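Local coordinates for protein hypothetical methylmalonyl-CoA decarboxylase alpha subunit (PDB 1X0U) that is of unknown function but is probably a carboxyl transferase subunit with a crotonase-like fold, assembled from six copies of the chain, at residues A[119-123]-A[156-160]; A[313-317]-A[329-333]. All blocks are in the same frame, centred on the assembly; numbering follows the deposited sequence.

Contact 1. Residues A[119-123]-A[156-160]; sequences YELAL and MNVMA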
ATOM      1  N   TYR A 119     -10.944 -22.290  12.781  1.00 16.40           N
ATOM      2  CA  TYR A 119     -10.338 -21.751  11.571  1.00 15.93           C
ATOM      3  C   TYR A 119     -10.162 -20.240  11.643  1.00 17.14           C
ATOM      4  O   TYR A 119      -9.182 -19.711  11.117  1.00 16.07           O
ATOM      5  CB  TYR A 119     -11.177 -22.082  10.339  1.00 15.06           C
ATOM      6  CG  TYR A 119     -10.788 -23.364   9.649  1.00 18.90           C
ATOM      7  CD1 TYR A 119     -11.507 -24.535   9.862  1.00 20.65           C
ATOM      8  CD2 TYR A 119      -9.703 -23.405   8.769  1.00 19.86           C
ATOM      9  CE1 TYR A 119     -11.165 -25.720   9.213  1.00 22.23           C
ATOM     10  CE2 TYR A 119      -9.350 -24.587   8.114  1.00 22.76           C
ATOM     11  CZ  TYR A 119     -10.088 -25.741   8.340  1.00 24.14           C
ATOM     12  OH  TYR A 119      -9.776 -26.913   7.689  1.00 22.73           O
ATOM     13  N   GLU A 120     -11.106 -19.541  12.279  1.00 16.47           N
ATOM     14  CA  GLU A 120     -11.006 -18.082  12.386  1.00 16.35           C
ATOM     15  C   GLU A 120      -9.833 -17.716  13.280  1.00 14.93           C
ATOM     16  O   GLU A 120      -9.144 -16.738  13.042  1.00 15.84           O
ATOM     17  CB  GLU A 120     -12.282 -17.466  12.981  1.00 16.25           C
ATOM     18  CG  GLU A 120     -13.560 -17.605  12.151  1.00 15.88           C
ATOM     19  CD  GLU A 120     -14.748 -16.901  12.816  1.00 17.26           C
ATOM     20  OE1 GLU A 120     -14.783 -16.845  14.065  1.00 14.33           O
ATOM     21  OE2 GLU A 120     -15.645 -16.414  12.100  1.00 14.78           O
ATOM     22  N   LEU A 121      -9.624 -18.490  14.333  1.00 14.26           N
ATOM     23  CA  LEU A 121      -8.519 -18.207  15.231  1.00 13.14           C
ATOM     24  C   LEU A 121      -7.187 -18.534  14.554  1.00 12.51           C
ATOM     25  O   LEU A 121      -6.243 -17.746  14.605  1.00 10.98           O
ATOM     26  CB  LEU A 121      -8.668 -19.005  16.525  1.00 11.81           C
ATOM     27  CG  LEU A 121      -9.707 -18.481  17.520  1.00 13.48           C
ATOM     28  CD1 LEU A 121      -9.893 -19.459  18.670  1.00 12.33           C
ATOM     29  CD2 LEU A 121      -9.248 -17.122  18.041  1.00 13.41           C
ATOM     30  N   ALA A 122      -7.124 -19.692  13.909  1.00 10.67           N
ATOM     31  CA  ALA A 122      -5.899 -20.105  13.241  1.00 12.81           C
ATOM     32  C   ALA A 122      -5.539 -19.108  12.146  1.00 12.57           C
ATOM     33  O   ALA A 122      -4.367 -18.881  11.860  1.00 11.86           O
ATOM     34  CB  ALA A 122      -6.063 -21.514  12.653  1.00 10.59           C
ATOM     35  N   LEU A 123      -6.554 -18.513  11.536  1.00 14.54           N
ATOM     36  CA  LEU A 123      -6.324 -17.537  10.486  1.00 15.77           C
ATOM     37  C   LEU A 123      -5.833 -16.213  11.083  1.00 16.25           C
ATOM     38  O   LEU A 123      -4.990 -15.530  10.492  1.00 15.12           O
ATOM     39  CB  LEU A 123      -7.605 -17.317   9.687  1.00 15.56           C
ATOM     40  CG  LEU A 123      -7.405 -16.805   8.261  1.00 19.84           C
ATOM     41  CD1 LEU A 123      -6.478 -17.760   7.490  1.00 18.66           C
ATOM     42  CD2 LEU A 123      -8.762 -16.698   7.568  1.00 21.70           C
ATOM     43  N   MET A 156     -14.315 -20.972   5.233  1.00 14.98           N
ATOM     44  CA  MET A 156     -13.060 -20.816   5.944  1.00 15.28           C
ATOM     45  C   MET A 156     -11.909 -21.544   5.229  1.00 15.71           C
ATOM     46  O   MET A 156     -10.768 -21.087   5.254  1.00 16.82           O
ATOM     47  CB  MET A 156     -13.212 -21.316   7.382  1.00 15.80           C
ATOM     48  CG  MET A 156     -14.196 -20.489   8.222  1.00 18.67           C
ATOM     49  SD  MET A 156     -13.843 -18.702   8.212  1.00 18.51           S
ATOM     50  CE  MET A 156     -12.191 -18.689   8.882  1.00 16.57           C
ATOM     51  N   ASN A 157     -12.207 -22.660   4.578  1.00 14.89           N
ATOM     52  CA  ASN A 157     -11.174 -23.404   3.866  1.00 15.91           C
ATOM     53  C   ASN A 157     -10.616 -22.579   2.699  1.00 15.27           C
ATOM     54  O   ASN A 157      -9.414 -22.556   2.466  1.00 14.09           O
ATOM     55  CB  ASN A 157     -11.741 -24.726   3.351  1.00 13.99           C
ATOM     56  CG  ASN A 157     -12.067 -25.691   4.470  1.00 16.10           C
ATOM     57  OD1 ASN A 157     -13.134 -26.317   4.475  1.00 15.63           O
ATOM     58  ND2 ASN A 157     -11.147 -25.828   5.421  1.00 14.49           N
ATOM     59  N   VAL A 158     -11.504 -21.903   1.982  1.00 14.20           N
ATOM     60  CA  VAL A 158     -11.115 -21.076   0.848  1.00 15.21           C
ATOM     61  C   VAL A 158     -10.351 -19.825   1.288  1.00 15.70           C
ATOM     62  O   VAL A 158      -9.320 -19.491   0.710  1.00 13.68           O
ATOM     63  CB  VAL A 158     -12.355 -20.669   0.024  1.00 14.98           C
ATOM     64  CG1 VAL A 158     -11.987 -19.655  -1.044  1.00 11.69           C
ATOM     65  CG2 VAL A 158     -12.964 -21.906  -0.614  1.00 12.33           C
ATOM     66  N   MET A 159     -10.846 -19.141   2.313  1.00 15.38           N
ATOM     67  CA  MET A 159     -10.170 -17.938   2.802  1.00 16.16           C
ATOM     68  C   MET A 159      -8.775 -18.271   3.317  1.00 15.28           C
ATOM     69  O   MET A 159      -7.856 -17.463   3.212  1.00 14.59           O
ATOM     70  CB  MET A 159     -10.954 -17.295   3.949  1.00 16.97           C
ATOM     71  CG  MET A 159     -12.348 -16.809   3.593  1.00 22.93           C
ATOM     72  SD  MET A 159     -12.382 -15.548   2.303  1.00 30.13           S
ATOM     73  CE  MET A 159     -12.967 -16.512   0.895  1.00 25.34           C
ATOM     74  N   ALA A 160      -8.632 -19.463   3.894  1.00 14.45           N
ATOM     75  CA  ALA A 160      -7.363 -19.890   4.461  1.00 13.35           C
ATOM     76  C   ALA A 160      -6.450 -20.521   3.421  1.00 12.12           C
ATOM     77  O   ALA A 160      -5.252 -20.704   3.661  1.00 12.15           O
ATOM     78  CB  ALA A 160      -7.613 -20.885   5.605  1.00 10.90           C
TER
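Met156 fills the hollow between Tyr119 and Leu123, which lie one helical turn apart on helix 109-125. Its chain bends at both chi2 and chi3, and this hook brings CE back against the opposing helix, 3.7 Å from the backbone N of Glu120 and also against the CG of that residue. Lower on the same side chain, Met156 CB lies 3.7 Å from Tyr119 CB, where the two side chains run alongside each other, pointing opposite ways. The other bump comes from Leu123: chi1 (-156°) swings CG away from the backbone N toward the partner helix, where CD1 packs on the CA and CB of Ala160, 3.8 Å from CB, and CD2 faces Met156 CE (4.2 Å) and Met159 CB. At the far end of the tyrosine, Asn157 ND2 comes to 2.9 Å from Tyr119 OH, with ring and amide planes 87° apart; Asn157 OD1 is held by a hydrogen bond to Ser181 OG, which anchors the amide. Beyond Leu123, Tyr513 of a second subunit packs on the same side chain. The short helical axes run nearly parallel, 11° apart and 10.4 Å at closest approach. Same-direction helices packed side by side, with parallel strand 129-133 between them in sequence, are characteristic of the repeating beta-alpha units of the crotonase-like fold.

Contact 2. Residues A[313-317]-A[329-333]; sequences QNIIV and IVANN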
ATOM      1  N   GLN A 313       2.054 -42.435 -10.832  1.00 15.76           N
ATOM      2  CA  GLN A 313       3.466 -42.638 -10.520  1.00 16.55           C
ATOM      3  C   GLN A 313       4.240 -42.119 -11.725  1.00 15.63           C
ATOM      4  O   GLN A 313       5.463 -42.116 -11.772  1.00 16.52           O
ATOM      5  CB  GLN A 313       3.721 -44.120 -10.260  1.00 18.28           C
ATOM      6  CG  GLN A 313       2.784 -44.674  -9.204  1.00 23.08           C
ATOM      7  CD  GLN A 313       3.269 -45.973  -8.598  1.00 26.45           C
ATOM      8  OE1 GLN A 313       3.321 -47.014  -9.269  1.00 28.08           O
ATOM      9  NE2 GLN A 313       3.633 -45.922  -7.318  1.00 25.62           N
ATOM     10  N   ASN A 314       3.442 -41.681 -12.686  1.00 16.33           N
ATOM     11  CA  ASN A 314       3.805 -41.067 -13.947  1.00 16.66           C
ATOM     12  C   ASN A 314       4.883 -39.996 -13.637  1.00 16.27           C
ATOM     13  O   ASN A 314       5.850 -39.834 -14.382  1.00 14.91           O
ATOM     14  CB  ASN A 314       2.476 -40.482 -14.490  1.00 16.75           C
ATOM     15  CG  ASN A 314       2.624 -39.733 -15.779  1.00 18.55           C
ATOM     16  OD1 ASN A 314       3.459 -38.841 -15.907  1.00 27.11           O
ATOM     17  ND2 ASN A 314       1.785 -40.062 -16.738  1.00 17.63           N
ATOM     18  N   ILE A 315       4.702 -39.260 -12.535  1.00 15.57           N
ATOM     19  CA  ILE A 315       5.679 -38.258 -12.103  1.00 16.48           C
ATOM     20  C   ILE A 315       5.789 -38.323 -10.591  1.00 13.23           C
ATOM     21  O   ILE A 315       4.872 -38.784  -9.916  1.00 14.84           O
ATOM     22  CB  ILE A 315       5.316 -36.787 -12.516  1.00 18.14           C
ATOM     23  CG1 ILE A 315       4.348 -36.156 -11.518  1.00 19.89           C
ATOM     24  CG2 ILE A 315       4.717 -36.775 -13.902  1.00 24.59           C
ATOM     25  CD1 ILE A 315       2.956 -36.708 -11.569  1.00 20.80           C
ATOM     26  N   ILE A 316       6.910 -37.861 -10.059  1.00 11.53           N
ATOM     27  CA  ILE A 316       7.132 -37.890  -8.619  1.00 12.10           C
ATOM     28  C   ILE A 316       7.230 -36.495  -8.031  1.00 12.84           C
ATOM     29  O   ILE A 316       7.875 -35.605  -8.600  1.00 13.63           O
ATOM     30  CB  ILE A 316       8.430 -38.621  -8.278  1.00 12.60           C
ATOM     31  CG1 ILE A 316       8.413 -40.031  -8.885  1.00 14.01           C
ATOM     32  CG2 ILE A 316       8.601 -38.677  -6.774  1.00 11.35           C
ATOM     33  CD1 ILE A 316       9.817 -40.585  -9.181  1.00 10.29           C
ATOM     34  N   VAL A 317       6.587 -36.303  -6.885  1.00 13.44           N
ATOM     35  CA  VAL A 317       6.614 -35.018  -6.200  1.00 10.73           C
ATOM     36  C   VAL A 317       6.659 -35.269  -4.710  1.00 11.86           C
ATOM     37  O   VAL A 317       6.035 -36.206  -4.211  1.00 12.86           O
ATOM     38  CB  VAL A 317       5.362 -34.137  -6.527  1.00 12.42           C
ATOM     39  CG1 VAL A 317       5.326 -33.806  -8.025  1.00  8.96           C
ATOM     40  CG2 VAL A 317       4.065 -34.843  -6.079  1.00  6.54           C
ATOM     41  N   ILE A 329      10.107 -31.299  -4.737  1.00 11.32           N
ATOM     42  CA  ILE A 329      10.718 -31.864  -5.917  1.00 11.44           C
ATOM     43  C   ILE A 329       9.687 -32.401  -6.876  1.00 12.28           C
ATOM     44  O   ILE A 329       8.704 -33.010  -6.463  1.00 11.74           O
ATOM     45  CB  ILE A 329      11.714 -32.972  -5.523  1.00 12.56           C
ATOM     46  CG1 ILE A 329      12.942 -32.321  -4.887  1.00 13.67           C
ATOM     47  CG2 ILE A 329      12.110 -33.805  -6.745  1.00 13.17           C
ATOM     48  CD1 ILE A 329      13.930 -33.280  -4.331  1.00 16.07           C
ATOM     49  N   VAL A 330       9.902 -32.128  -8.159  1.00 10.99           N
ATOM     50  CA  VAL A 330       9.025 -32.605  -9.214  1.00 10.58           C
ATOM     51  C   VAL A 330       9.978 -33.338 -10.145  1.00 13.50           C
ATOM     52  O   VAL A 330      10.916 -32.737 -10.689  1.00 13.61           O
ATOM     53  CB  VAL A 330       8.352 -31.443  -9.962  1.00  8.76           C
ATOM     54  CG1 VAL A 330       7.400 -31.980 -11.023  1.00  7.16           C
ATOM     55  CG2 VAL A 330       7.605 -30.574  -8.981  1.00 10.27           C
ATOM     56  N   ALA A 331       9.753 -34.636 -10.324  1.00 13.74           N
ATOM     57  CA  ALA A 331      10.648 -35.425 -11.160  1.00 12.54           C
ATOM     58  C   ALA A 331       9.916 -36.495 -11.950  1.00 10.67           C
ATOM     59  O   ALA A 331       9.149 -37.264 -11.382  1.00 12.92           O
ATOM     60  CB  ALA A 331      11.723 -36.057 -10.278  1.00 12.50           C
ATOM     61  N   ASN A 332      10.154 -36.541 -13.257  1.00 11.19           N
ATOM     62  CA  ASN A 332       9.511 -37.528 -14.117  1.00 11.46           C
ATOM     63  C   ASN A 332       9.983 -38.928 -13.747  1.00 13.03           C
ATOM     64  O   ASN A 332      11.150 -39.134 -13.411  1.00 13.49           O
ATOM     65  CB  ASN A 332       9.822 -37.235 -15.577  1.00 11.02           C
ATOM     66  CG  ASN A 332       9.462 -35.815 -15.967  1.00 12.75           C
ATOM     67  OD1 ASN A 332       8.286 -35.430 -15.957  1.00 15.75           O
ATOM     68  ND2 ASN A 332      10.470 -35.022 -16.290  1.00 11.92           N
ATOM     69  N   ASN A 333       9.063 -39.885 -13.790  1.00 13.31           N
ATOM     70  CA  ASN A 333       9.377 -41.263 -13.428  1.00 14.07           C
ATOM     71  C   ASN A 333       9.400 -42.122 -14.678  1.00 14.45           C
ATOM     72  O   ASN A 333       8.363 -42.367 -15.290  1.00 13.99           O
ATOM     73  CB  ASN A 333       8.330 -41.798 -12.441  1.00 14.46           C
ATOM     74  CG  ASN A 333       8.667 -43.189 -11.919  1.00 15.50           C
ATOM     75  OD1 ASN A 333       7.894 -43.788 -11.163  1.00 16.30           O
ATOM     76  ND2 ASN A 333       9.816 -43.706 -12.313  1.00 15.16           N
TER
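Ile316 and Ala331 face each other as an antiparallel hydrogen-bonded pair, closed by two short backbone bonds: Ile316 N to Ala331 O at 2.7 Å and Ala331 N to Ile316 O at 2.7 Å. On either side sit the non-hydrogen-bonded pairs Ile315-Asn332 and Val317-Val330; at the latter, Val317 CA approaches Ile329 O to 2.9 Å in a CA-H...O contact, and Val317 CG1 meets Val330 CG2 at 4.1 Å. Past the strand ends the pairing goes on with a longer bond, Asn333 N reaching Asn314 O over 3.3 Å from above the carbonyl plane, 38° out of it. The Asn333 side chain then folds across the start of the other segment: CG stands anti to the backbone N (chi1 -175°), and CB lies 3.8 Å from Ile316 CD1, the two side chains crossing at a slant. These residues belong to the beta hairpin of strands 315-322 and 325-332, whose directions differ by 165° here, within the second mixed sheet of the chain, consistent with the sheet of a crotonase-like fold. Each strand is also bonded on its outer side, Val317 to Val307 and Val330 to Ile364 and Leu366, so the pair is interior to the sheet. Two helices close its faces. Helix 343-358 packs on Ile315 and Val317, and its Lys348 NZ donates to Ile315 O; helix 291-298 lies over Ile316 and Ala331, with Met291 touching both and Arg292 reaching Ile316 and Asn333.

Overall arrangement
Contact 1 and contact 2 follow each other along the chain, the first closing before the second opens, and all four segments fall within the carboxyl transferase domain. Their centres are 31 Å apart and their nearest atoms about 20 Å, so they do not touch. Each is associated with a different mixed sheet: 119-123 and 156-160 lie on helices flanking the sheet that contains strand 129-133, while 313-317 and 329-333 contribute strands to the sheet holding 363-369. The subunit environment differs too. The segments of contact 1 are touched by two other copies of the protein, whereas no other chain of the assembly touches contact 2.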